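Local coordinates for protein beta-galactosidase (Bacillus circulans subsp. alkalophilus, PDB 3TTY) that hydrolyses terminal galactose residues from beta-galactosides, binding galactose in a TIM-barrel domain that is joined to a trimerisation domain and a small C-terminal domain, at residues H428-A433 / Y583-S588; I419-V424 / T484-G489; K49-E54 / R122-I127. All coordinates share one frame; numbering follows the deposited sequence.

Interaction 1: H428-A433 / Y583-S588; sequences HKYYDA and YYVASS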
loop_
_atom_site.group_PDB
_atom_site.type_symbol
_atom_site.label_atom_id
_atom_site.label_comp_id
_atom_site.label_asym_id
_atom_site.label_seq_id
_atom_site.Cartn_x
_atom_site.Cartn_y
_atom_site.Cartn_z
ATOM N N HIS A 428 -5.924 25.003 -9.319
ATOM C CA HIS A 428 -7.335 25.081 -8.961
ATOM C C HIS A 428 -7.649 26.105 -7.856
ATOM O O HIS A 428 -8.708 26.726 -7.874
ATOM C CB HIS A 428 -7.880 23.693 -8.582
ATOM C CG HIS A 428 -9.319 23.701 -8.164
ATOM N ND1 HIS A 428 -9.731 23.363 -6.892
ATOM C CD2 HIS A 428 -10.447 24.023 -8.850
ATOM C CE1 HIS A 428 -11.044 23.475 -6.811
ATOM N NE2 HIS A 428 -11.500 23.874 -7.987
ATOM N N LYS A 429 -6.747 26.286 -6.897
ATOM C CA LYS A 429 -7.002 27.268 -5.834
ATOM C C LYS A 429 -7.222 28.644 -6.444
ATOM O O LYS A 429 -8.047 29.421 -5.959
ATOM C CB LYS A 429 -5.859 27.325 -4.821
ATOM C CG LYS A 429 -5.767 26.112 -3.918
ATOM C CD LYS A 429 -4.517 26.171 -3.057
ATOM C CE LYS A 429 -4.489 25.007 -2.083
ATOM N NZ LYS A 429 -3.169 24.855 -1.455
ATOM N N TYR A 430 -6.487 28.940 -7.513
ATOM C CA TYR A 430 -6.608 30.238 -8.169
ATOM C C TYR A 430 -7.852 30.279 -9.044
ATOM O O TYR A 430 -8.561 31.286 -9.086
ATOM C CB TYR A 430 -5.342 30.581 -8.974
ATOM C CG TYR A 430 -4.230 31.120 -8.094
ATOM C CD1 TYR A 430 -4.086 32.490 -7.874
ATOM C CD2 TYR A 430 -3.356 30.263 -7.447
ATOM C CE1 TYR A 430 -3.089 32.980 -7.039
ATOM C CE2 TYR A 430 -2.363 30.743 -6.623
ATOM C CZ TYR A 430 -2.226 32.099 -6.425
ATOM O OH TYR A 430 -1.225 32.564 -5.595
ATOM N N TYR A 431 -8.122 29.179 -9.740
ATOM C CA TYR A 431 -9.309 29.100 -10.581
ATOM C C TYR A 431 -10.604 29.194 -9.754
ATOM O O TYR A 431 -11.524 29.904 -10.125
ATOM C CB TYR A 431 -9.300 27.827 -11.421
ATOM C CG TYR A 431 -10.423 27.775 -12.436
ATOM C CD1 TYR A 431 -10.261 28.322 -13.706
ATOM C CD2 TYR A 431 -11.651 27.191 -12.122
ATOM C CE1 TYR A 431 -11.282 28.275 -14.641
ATOM C CE2 TYR A 431 -12.676 27.141 -13.053
ATOM C CZ TYR A 431 -12.489 27.687 -14.304
ATOM O OH TYR A 431 -13.502 27.649 -15.223
ATOM N N ASP A 432 -10.645 28.471 -8.638
ATOM C CA ASP A 432 -11.763 28.488 -7.699
ATOM C C ASP A 432 -12.083 29.921 -7.296
ATOM O O ASP A 432 -13.223 30.369 -7.403
ATOM C CB ASP A 432 -11.381 27.682 -6.459
ATOM C CG ASP A 432 -12.581 27.220 -5.650
ATOM O OD1 ASP A 432 -13.614 26.850 -6.249
ATOM O OD2 ASP A 432 -12.480 27.208 -4.399
ATOM N N ALA A 433 -11.062 30.644 -6.848
ATOM C CA ALA A 433 -11.218 32.018 -6.399
ATOM C C ALA A 433 -11.899 32.882 -7.455
ATOM O O ALA A 433 -12.697 33.758 -7.125
ATOM C CB ALA A 433 -9.856 32.615 -6.009
ATOM N N TYR A 583 2.643 40.339 -9.655
ATOM C CA TYR A 583 2.428 39.977 -8.262
ATOM C C TYR A 583 3.041 38.618 -7.968
ATOM O O TYR A 583 2.746 37.633 -8.638
ATOM C CB TYR A 583 0.924 39.939 -7.958
ATOM C CG TYR A 583 0.234 41.289 -8.014
ATOM C CD1 TYR A 583 0.093 42.063 -6.867
ATOM C CD2 TYR A 583 -0.278 41.785 -9.207
ATOM C CE1 TYR A 583 -0.539 43.288 -6.901
ATOM C CE2 TYR A 583 -0.900 43.016 -9.252
ATOM C CZ TYR A 583 -1.026 43.762 -8.090
ATOM O OH TYR A 583 -1.651 44.985 -8.120
ATOM N N TYR A 584 3.893 38.562 -6.957
ATOM C CA TYR A 584 4.498 37.308 -6.550
ATOM C C TYR A 584 3.894 36.857 -5.228
ATOM O O TYR A 584 3.909 37.601 -4.251
ATOM C CB TYR A 584 5.999 37.489 -6.391
ATOM C CG TYR A 584 6.787 36.206 -6.302
ATOM C CD1 TYR A 584 7.320 35.622 -7.442
ATOM C CD2 TYR A 584 7.025 35.592 -5.078
ATOM C CE1 TYR A 584 8.056 34.452 -7.370
ATOM C CE2 TYR A 584 7.764 34.405 -4.995
ATOM C CZ TYR A 584 8.278 33.850 -6.146
ATOM O OH TYR A 584 9.015 32.690 -6.099
ATOM N N VAL A 585 3.358 35.640 -5.204
ATOM C CA VAL A 585 2.732 35.102 -3.996
ATOM C C VAL A 585 3.629 34.015 -3.437
ATOM O O VAL A 585 3.664 32.900 -3.979
ATOM C CB VAL A 585 1.331 34.507 -4.298
ATOM C CG1 VAL A 585 0.652 34.078 -3.010
ATOM C CG2 VAL A 585 0.468 35.520 -5.046
ATOM N N ALA A 586 4.344 34.329 -2.356
ATOM C CA ALA A 586 5.450 33.478 -1.891
ATOM C C ALA A 586 5.041 32.230 -1.124
ATOM O O ALA A 586 5.893 31.462 -0.699
ATOM C CB ALA A 586 6.458 34.296 -1.068
ATOM N N SER A 587 3.744 32.029 -0.937
ATOM C CA SER A 587 3.268 30.833 -0.256
ATOM C C SER A 587 1.940 30.404 -0.860
ATOM O O SER A 587 1.424 31.060 -1.769
ATOM C CB SER A 587 3.121 31.092 1.244
ATOM O OG SER A 587 2.971 29.891 1.963
ATOM N N SER A 588 1.411 29.286 -0.385
ATOM C CA SER A 588 0.090 28.835 -0.801
ATOM C C SER A 588 -0.918 29.339 0.215
ATOM O O SER A 588 -0.967 28.846 1.357
ATOM C CB SER A 588 0.019 27.313 -0.886
ATOM O OG SER A 588 -1.206 26.917 -1.486
HETATM O O HOH W 1 0.371 30.648 -4.380
#
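Lys429 and Tyr430, successive residues of helix 423-435, reach across to the end of strand 580-585 and to strand 587-589. The Lys429 chain runs extended beyond CG and brings NZ to Ser588 OG as a hydrogen-bond donor at 2.8 Å. Neither atom relies on this bond alone, since Glu426, one turn earlier on the same helix, forms a salt bridge with Lys429 through OE2 and a hydrogen bond with Ser588 through OE1. Lysine, carboxylate and hydroxyl thus close a small polar cluster, in which the nearby carboxylate probably helps to keep the amine charged. A methionine in place of Lys429 would probably leave Glu426 without its cationic mate and take one of the bonds from the Ser588 hydroxyl.

With CG anti to the carbonyl carbon (chi1 -80°), Tyr430 sends its phenol from the helix toward Val585. Tyr430 OH sits over the isopropyl group, 3.5 Å from Val585 CG2 and equally near CB and CG1. At the ring edge, in plane, a water sits 2.8 Å from Tyr430 OH and donates to Ser587 O, also at 2.8 Å, so that the buried phenol oxygen has a polar partner beside the valine. Leu594 of helix 591-604 packs on both Lys429 and Tyr430. Helix side chains packed against neighbouring strands of a mixed sheet typify layered alpha/beta folds, consistent with the domain's glutaminase-I-like clan.

Interaction 2: I419-V424 / T484-G489; sequences IALNYV and TTFFSG
Leu421 faces Phe486 and Phe487 across two backbones whose nearest CA atoms, Leu421 CA and Phe487 CA, are 10.2 Å apart, so the contact is made by side chains alone. Residues 419-422 form an irregular lead-in to helix 423-435. Asn422 occupies the N-cap position, its OD1 accepting from the backbone N of Asn425. In the other segment strand 481-485 ends at Thr485 and the chain turns sharply, with Phe487 at positive phi (63°). Two side-chain bonds brace this turn: Ser488 OG donates to Thr485 O at 2.8 Å from above the carbonyl plane, and Thr485 OG1 donates to Phe486 O at 3.0 Å.

With CG anti to its backbone N (chi1 178°), Leu421 points its forked end at the turn, and each methyl takes one ring. Leu421 CD1 comes to the edge of Phe486, near the ring plane, 4.1 Å from CE2; the leucine and the phenylalanine pass one another, running opposite ways. Leu421 CD2 lies obliquely to the other ring, 4.1 Å from Phe487 CD2. Phe486 CG stands between its backbone N and carbonyl carbon (chi1 60°), which turns the ring back toward the leucine; Thr485 OG1 lies above one face of that ring, near its margin. The contact is wholly apolar.

Phe487 also stacks on Tyr462 and meets Tyr357 of the second subunit edge-to-face, while Ile419 and Ala420 pack on Pro317 and Tyr318 of that subunit, so the cluster forms part of the interface with the second subunit. Within the chain, Leu546 of strand 546-552 and Glu426 of helix 423-435 each touch both Leu421 and Phe486, and the turn itself sits at the end of strand 481-485, beside strand 580-585.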
loop_
_atom_site.group_PDB
_atom_site.type_symbol
_atom_site.label_atom_id
_atom_site.label_comp_id
_atom_site.label_asym_id
_atom_site.label_seq_id
_atom_site.Cartn_x
_atom_site.Cartn_y
_atom_site.Cartn_z
ATOM N N ILE A 419 6.280 16.577 -0.770
ATOM C CA ILE A 419 5.224 15.716 -1.288
ATOM C C ILE A 419 3.827 16.292 -1.045
ATOM O O ILE A 419 2.840 15.738 -1.511
ATOM C CB ILE A 419 5.327 14.284 -0.740
ATOM C CG1 ILE A 419 5.221 14.281 0.783
ATOM C CG2 ILE A 419 6.639 13.650 -1.188
ATOM C CD1 ILE A 419 5.060 12.882 1.379
ATOM N N ALA A 420 3.743 17.410 -0.331
ATOM C CA ALA A 420 2.453 18.087 -0.149
ATOM C C ALA A 420 2.188 19.119 -1.241
ATOM O O ALA A 420 1.137 19.752 -1.258
ATOM C CB ALA A 420 2.354 18.733 1.225
ATOM N N LEU A 421 3.137 19.282 -2.157
ATOM C CA LEU A 421 2.914 20.148 -3.315
ATOM C C LEU A 421 2.196 19.376 -4.399
ATOM O O LEU A 421 2.687 18.360 -4.896
ATOM C CB LEU A 421 4.224 20.742 -3.857
ATOM C CG LEU A 421 4.104 21.624 -5.107
ATOM C CD1 LEU A 421 3.199 22.832 -4.862
ATOM C CD2 LEU A 421 5.487 22.057 -5.638
ATOM N N ASN A 422 1.011 19.851 -4.744
ATOM C CA ASN A 422 0.234 19.251 -5.812
ATOM C C ASN A 422 -0.079 20.329 -6.835
ATOM O O ASN A 422 -0.817 21.280 -6.544
ATOM C CB ASN A 422 -1.046 18.635 -5.234
ATOM C CG ASN A 422 -1.928 18.007 -6.292
ATOM O OD1 ASN A 422 -2.341 18.664 -7.250
ATOM N ND2 ASN A 422 -2.231 16.723 -6.120
ATOM N N TYR A 423 0.512 20.199 -8.020
ATOM C CA TYR A 423 0.417 21.232 -9.059
ATOM C C TYR A 423 -1.019 21.596 -9.390
ATOM O O TYR A 423 -1.406 22.770 -9.321
ATOM C CB TYR A 423 1.147 20.788 -10.324
ATOM C CG TYR A 423 1.082 21.749 -11.500
ATOM C CD1 TYR A 423 1.351 23.099 -11.344
ATOM C CD2 TYR A 423 0.804 21.282 -12.781
ATOM C CE1 TYR A 423 1.322 23.972 -12.431
ATOM C CE2 TYR A 423 0.779 22.131 -13.869
ATOM C CZ TYR A 423 1.037 23.476 -13.688
ATOM O OH TYR A 423 0.985 24.321 -14.768
ATOM N N VAL A 424 -1.806 20.591 -9.755
ATOM C CA VAL A 424 -3.187 20.833 -10.142
ATOM C C VAL A 424 -3.987 21.476 -9.006
ATOM O O VAL A 424 -4.785 22.396 -9.248
ATOM C CB VAL A 424 -3.884 19.552 -10.682
ATOM C CG1 VAL A 424 -5.355 19.793 -10.888
ATOM C CG2 VAL A 424 -3.227 19.101 -11.989
ATOM N N THR A 484 2.501 35.146 -10.401
ATOM C CA THR A 484 3.123 33.832 -10.255
ATOM C C THR A 484 3.481 33.567 -8.793
ATOM O O THR A 484 3.179 34.393 -7.928
ATOM C CB THR A 484 4.286 33.574 -11.272
ATOM O OG1 THR A 484 4.654 32.188 -11.246
ATOM C CG2 THR A 484 5.493 34.435 -10.983
ATOM N N THR A 485 4.074 32.414 -8.497
ATOM C CA THR A 485 4.146 31.987 -7.107
ATOM C C THR A 485 5.502 31.446 -6.713
ATOM O O THR A 485 6.408 31.358 -7.534
ATOM C CB THR A 485 3.129 30.852 -6.814
ATOM O OG1 THR A 485 3.517 29.672 -7.528
ATOM C CG2 THR A 485 1.707 31.250 -7.220
ATOM N N PHE A 486 5.612 31.057 -5.448
ATOM C CA PHE A 486 6.750 30.298 -4.972
ATOM C C PHE A 486 7.026 29.146 -5.938
ATOM O O PHE A 486 6.108 28.601 -6.557
ATOM C CB PHE A 486 6.444 29.725 -3.596
ATOM C CG PHE A 486 5.255 28.799 -3.588
ATOM C CD1 PHE A 486 3.976 29.288 -3.350
ATOM C CD2 PHE A 486 5.411 27.444 -3.849
ATOM C CE1 PHE A 486 2.882 28.437 -3.366
ATOM C CE2 PHE A 486 4.321 26.592 -3.858
ATOM C CZ PHE A 486 3.053 27.090 -3.619
ATOM N N PHE A 487 8.301 28.790 -6.053
ATOM C CA PHE A 487 8.758 27.656 -6.862
ATOM C C PHE A 487 8.465 27.804 -8.357
ATOM O O PHE A 487 8.207 26.818 -9.052
ATOM C CB PHE A 487 8.221 26.326 -6.319
ATOM C CG PHE A 487 9.199 25.188 -6.453
ATOM C CD1 PHE A 487 10.522 25.342 -6.037
ATOM C CD2 PHE A 487 8.810 23.972 -7.008
ATOM C CE1 PHE A 487 11.439 24.302 -6.166
ATOM C CE2 PHE A 487 9.717 22.932 -7.135
ATOM C CZ PHE A 487 11.041 23.102 -6.709
ATOM N N SER A 488 8.531 29.035 -8.851
ATOM C CA SER A 488 8.341 29.292 -10.276
ATOM C C SER A 488 9.640 29.812 -10.873
ATOM O O SER A 488 10.462 30.404 -10.171
ATOM C CB SER A 488 7.226 30.316 -10.498
ATOM O OG SER A 488 6.027 29.871 -9.903
ATOM N N GLY A 489 9.824 29.599 -12.167
ATOM C CA GLY A 489 11.047 30.026 -12.827
ATOM C C GLY A 489 12.296 29.329 -12.319
ATOM O O GLY A 489 13.379 29.903 -12.316
#

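Interaction 3: K49-E54 / R122-I127; sequences KIQRDE and RKYAKI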
loop_
_atom_site.group_PDB
_atom_site.type_symbol
_atom_site.label_atom_id
_atom_site.label_comp_id
_atom_site.label_asym_id
_atom_site.label_seq_id
_atom_site.Cartn_x
_atom_site.Cartn_y
_atom_site.Cartn_z
ATOM N N LYS A 49 -14.906 -8.162 -34.175
ATOM C CA LYS A 49 -16.106 -8.517 -34.935
ATOM C C LYS A 49 -15.893 -8.263 -36.426
ATOM O O LYS A 49 -16.342 -9.022 -37.285
ATOM C CB LYS A 49 -17.328 -7.744 -34.441
ATOM C CG LYS A 49 -18.642 -8.235 -35.063
ATOM C CD LYS A 49 -19.833 -7.528 -34.459
ATOM C CE LYS A 49 -21.152 -8.089 -35.006
ATOM N NZ LYS A 49 -21.228 -9.571 -34.976
ATOM N N ILE A 50 -15.185 -7.188 -36.730
ATOM C CA ILE A 50 -14.912 -6.843 -38.109
ATOM C C ILE A 50 -13.837 -7.742 -38.684
ATOM O O ILE A 50 -13.999 -8.317 -39.763
ATOM C CB ILE A 50 -14.442 -5.388 -38.226
ATOM C CG1 ILE A 50 -15.584 -4.441 -37.835
ATOM C CG2 ILE A 50 -13.924 -5.124 -39.629
ATOM C CD1 ILE A 50 -15.134 -3.022 -37.549
ATOM N N GLN A 51 -12.731 -7.874 -37.966
ATOM C CA GLN A 51 -11.582 -8.569 -38.536
ATOM C C GLN A 51 -11.144 -9.790 -37.725
ATOM O O GLN A 51 -10.588 -9.657 -36.636
ATOM C CB GLN A 51 -10.429 -7.587 -38.717
ATOM C CG GLN A 51 -9.232 -8.140 -39.503
ATOM C CD GLN A 51 -8.000 -7.252 -39.368
ATOM O OE1 GLN A 51 -8.078 -6.132 -38.862
ATOM N NE2 GLN A 51 -6.855 -7.760 -39.799
ATOM N N ARG A 52 -11.371 -10.980 -38.274
ATOM C CA ARG A 52 -11.127 -12.221 -37.535
ATOM C C ARG A 52 -9.736 -12.829 -37.777
ATOM O O ARG A 52 -9.349 -13.790 -37.111
ATOM C CB ARG A 52 -12.197 -13.250 -37.890
ATOM C CG ARG A 52 -12.229 -13.594 -39.366
ATOM C CD ARG A 52 -12.512 -15.076 -39.566
ATOM N NE ARG A 52 -13.854 -15.447 -39.122
ATOM C CZ ARG A 52 -14.166 -16.586 -38.496
ATOM N NH1 ARG A 52 -13.220 -17.489 -38.213
ATOM N NH2 ARG A 52 -15.433 -16.819 -38.147
ATOM N N ASP A 53 -9.021 -12.295 -38.764
ATOM C CA ASP A 53 -7.655 -12.710 -39.068
ATOM C C ASP A 53 -6.991 -11.656 -39.959
ATOM O O ASP A 53 -7.594 -10.625 -40.246
ATOM C CB ASP A 53 -7.599 -14.116 -39.689
ATOM C CG ASP A 53 -8.244 -14.182 -41.070
ATOM O OD1 ASP A 53 -8.243 -13.150 -41.781
ATOM O OD2 ASP A 53 -8.749 -15.268 -41.441
ATOM N N GLU A 54 -5.768 -11.916 -40.404
ATOM C CA GLU A 54 -4.966 -10.885 -41.065
ATOM C C GLU A 54 -5.584 -10.416 -42.370
ATOM O O GLU A 54 -5.241 -9.354 -42.893
ATOM C CB GLU A 54 -3.540 -11.387 -41.324
ATOM C CG GLU A 54 -2.773 -11.759 -40.051
ATOM C CD GLU A 54 -2.848 -13.239 -39.726
ATOM O OE1 GLU A 54 -3.874 -13.867 -40.051
ATOM O OE2 GLU A 54 -1.862 -13.786 -39.166
ATOM N N ARG A 122 0.232 -0.663 -35.900
ATOM C CA ARG A 122 0.178 0.439 -36.846
ATOM C C ARG A 122 -0.267 -0.038 -38.224
ATOM O O ARG A 122 -1.055 0.633 -38.881
ATOM C CB ARG A 122 1.508 1.183 -36.917
ATOM C CG ARG A 122 1.783 2.010 -35.673
ATOM C CD ARG A 122 2.699 3.170 -35.989
ATOM N NE ARG A 122 3.194 3.834 -34.787
ATOM C CZ ARG A 122 3.877 4.976 -34.798
ATOM N NH1 ARG A 122 4.131 5.574 -35.960
ATOM N NH2 ARG A 122 4.298 5.522 -33.653
ATOM N N LYS A 123 0.217 -1.205 -38.643
ATOM C CA LYS A 123 -0.211 -1.806 -39.913
ATOM C C LYS A 123 -1.726 -2.033 -39.978
ATOM O O LYS A 123 -2.391 -1.563 -40.896
ATOM C CB LYS A 123 0.538 -3.122 -40.187
ATOM C CG LYS A 123 0.103 -3.850 -41.447
ATOM C CD LYS A 123 0.944 -5.099 -41.675
ATOM C CE LYS A 123 0.383 -5.956 -42.808
ATOM N NZ LYS A 123 1.178 -7.224 -43.012
ATOM N N TYR A 124 -2.287 -2.738 -39.006
ATOM C CA TYR A 124 -3.711 -3.071 -39.107
ATOM C C TYR A 124 -4.653 -1.942 -38.688
ATOM O O TYR A 124 -5.773 -1.849 -39.187
ATOM C CB TYR A 124 -4.019 -4.372 -38.371
ATOM C CG TYR A 124 -3.356 -5.549 -39.029
ATOM C CD1 TYR A 124 -3.763 -5.975 -40.291
ATOM C CD2 TYR A 124 -2.305 -6.223 -38.408
ATOM C CE1 TYR A 124 -3.157 -7.051 -40.914
ATOM C CE2 TYR A 124 -1.688 -7.312 -39.028
ATOM C CZ TYR A 124 -2.116 -7.717 -40.285
ATOM O OH TYR A 124 -1.514 -8.787 -40.921
ATOM N N ALA A 125 -4.199 -1.079 -37.785
ATOM C CA ALA A 125 -5.021 0.037 -37.365
ATOM C C ALA A 125 -5.204 1.010 -38.531
ATOM O O ALA A 125 -6.307 1.492 -38.765
ATOM C CB ALA A 125 -4.420 0.744 -36.142
ATOM N N LYS A 126 -4.126 1.282 -39.268
ATOM C CA LYS A 126 -4.214 2.098 -40.480
ATOM C C LYS A 126 -5.143 1.477 -41.535
ATOM O O LYS A 126 -6.019 2.140 -42.080
ATOM C CB LYS A 126 -2.831 2.319 -41.086
ATOM C CG LYS A 126 -2.874 3.025 -42.438
ATOM C CD LYS A 126 -1.514 3.608 -42.841
ATOM C CE LYS A 126 -1.622 4.382 -44.159
ATOM N NZ LYS A 126 -0.338 5.037 -44.535
ATOM N N ILE A 127 -4.943 0.201 -41.828
ATOM C CA ILE A 127 -5.826 -0.479 -42.762
ATOM C C ILE A 127 -7.298 -0.398 -42.337
ATOM O O ILE A 127 -8.162 -0.058 -43.150
ATOM C CB ILE A 127 -5.395 -1.941 -42.981
ATOM C CG1 ILE A 127 -4.031 -1.963 -43.681
ATOM C CG2 ILE A 127 -6.440 -2.691 -43.812
ATOM C CD1 ILE A 127 -3.483 -3.359 -43.957
HETATM O O HOH W 2 -6.842 -4.093 -40.339
#
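Tyr124 meets the Gln51 amide at CD1 and Glu54 at its hydroxyl, its ring directed from helix 119-135 at the segment that follows helix 47-50. The buried, firmly held part is around Gln51. Its extended side chain crosses the ring at about a right angle, amide and ring planes 59° apart, and puts Gln51 NE2 3.6 Å from Tyr124 CD1. That amide is held at both ends: Gln51 NE2 donates to Asp53 O at 3.0 Å, nearly in its own amide plane, while OE1 accepts from Trp47 NE1 and from a water 2.8 Å away. The same water donates to Tyr124 O at 2.7 Å, linking the loop to the helix backbone. These partners should fix the rotation of the amide.

The Glu54 side is the more open to solvent, yet here the hydroxyl abuts CB and CG, with Tyr124 OH 3.3 Å from Glu54 CB. The glutamate chain bends at chi2 (95°) and carries its carboxylate away from the ring to Tyr93 OH.

Trp47 of helix 47-50 and Met89 of helix 87-92 pack on Tyr124, and Trp88 also touches Glu54. The contact therefore joins helix 119-135 to the loop that follows helix 47-50, beyond strand 39-42 of the TIM barrel, with helix 87-92 alongside.

From the N terminus, interaction 3 comes first: within the TIM-barrel part it closes a loop of 67 residues that carries barrel strand 75-79, and it is complete before the other two begin. Interactions 2 and 1, in the trimerisation domain, close loops of 59 and 149 residues and cross, their segments alternating in the order 419-424, 428-433, 484-489, 583-588. Both use helix 423-435, and strands 481-485 and 580-585 are neighbours in one mixed sheet, where Val585 N and Thr484 O, 3.0 Å apart, probably form a hydrogen bond. Interaction 3 lies across the chain's centre, about 50 Å from interaction 1 and 45 Å from interaction 2 between centres.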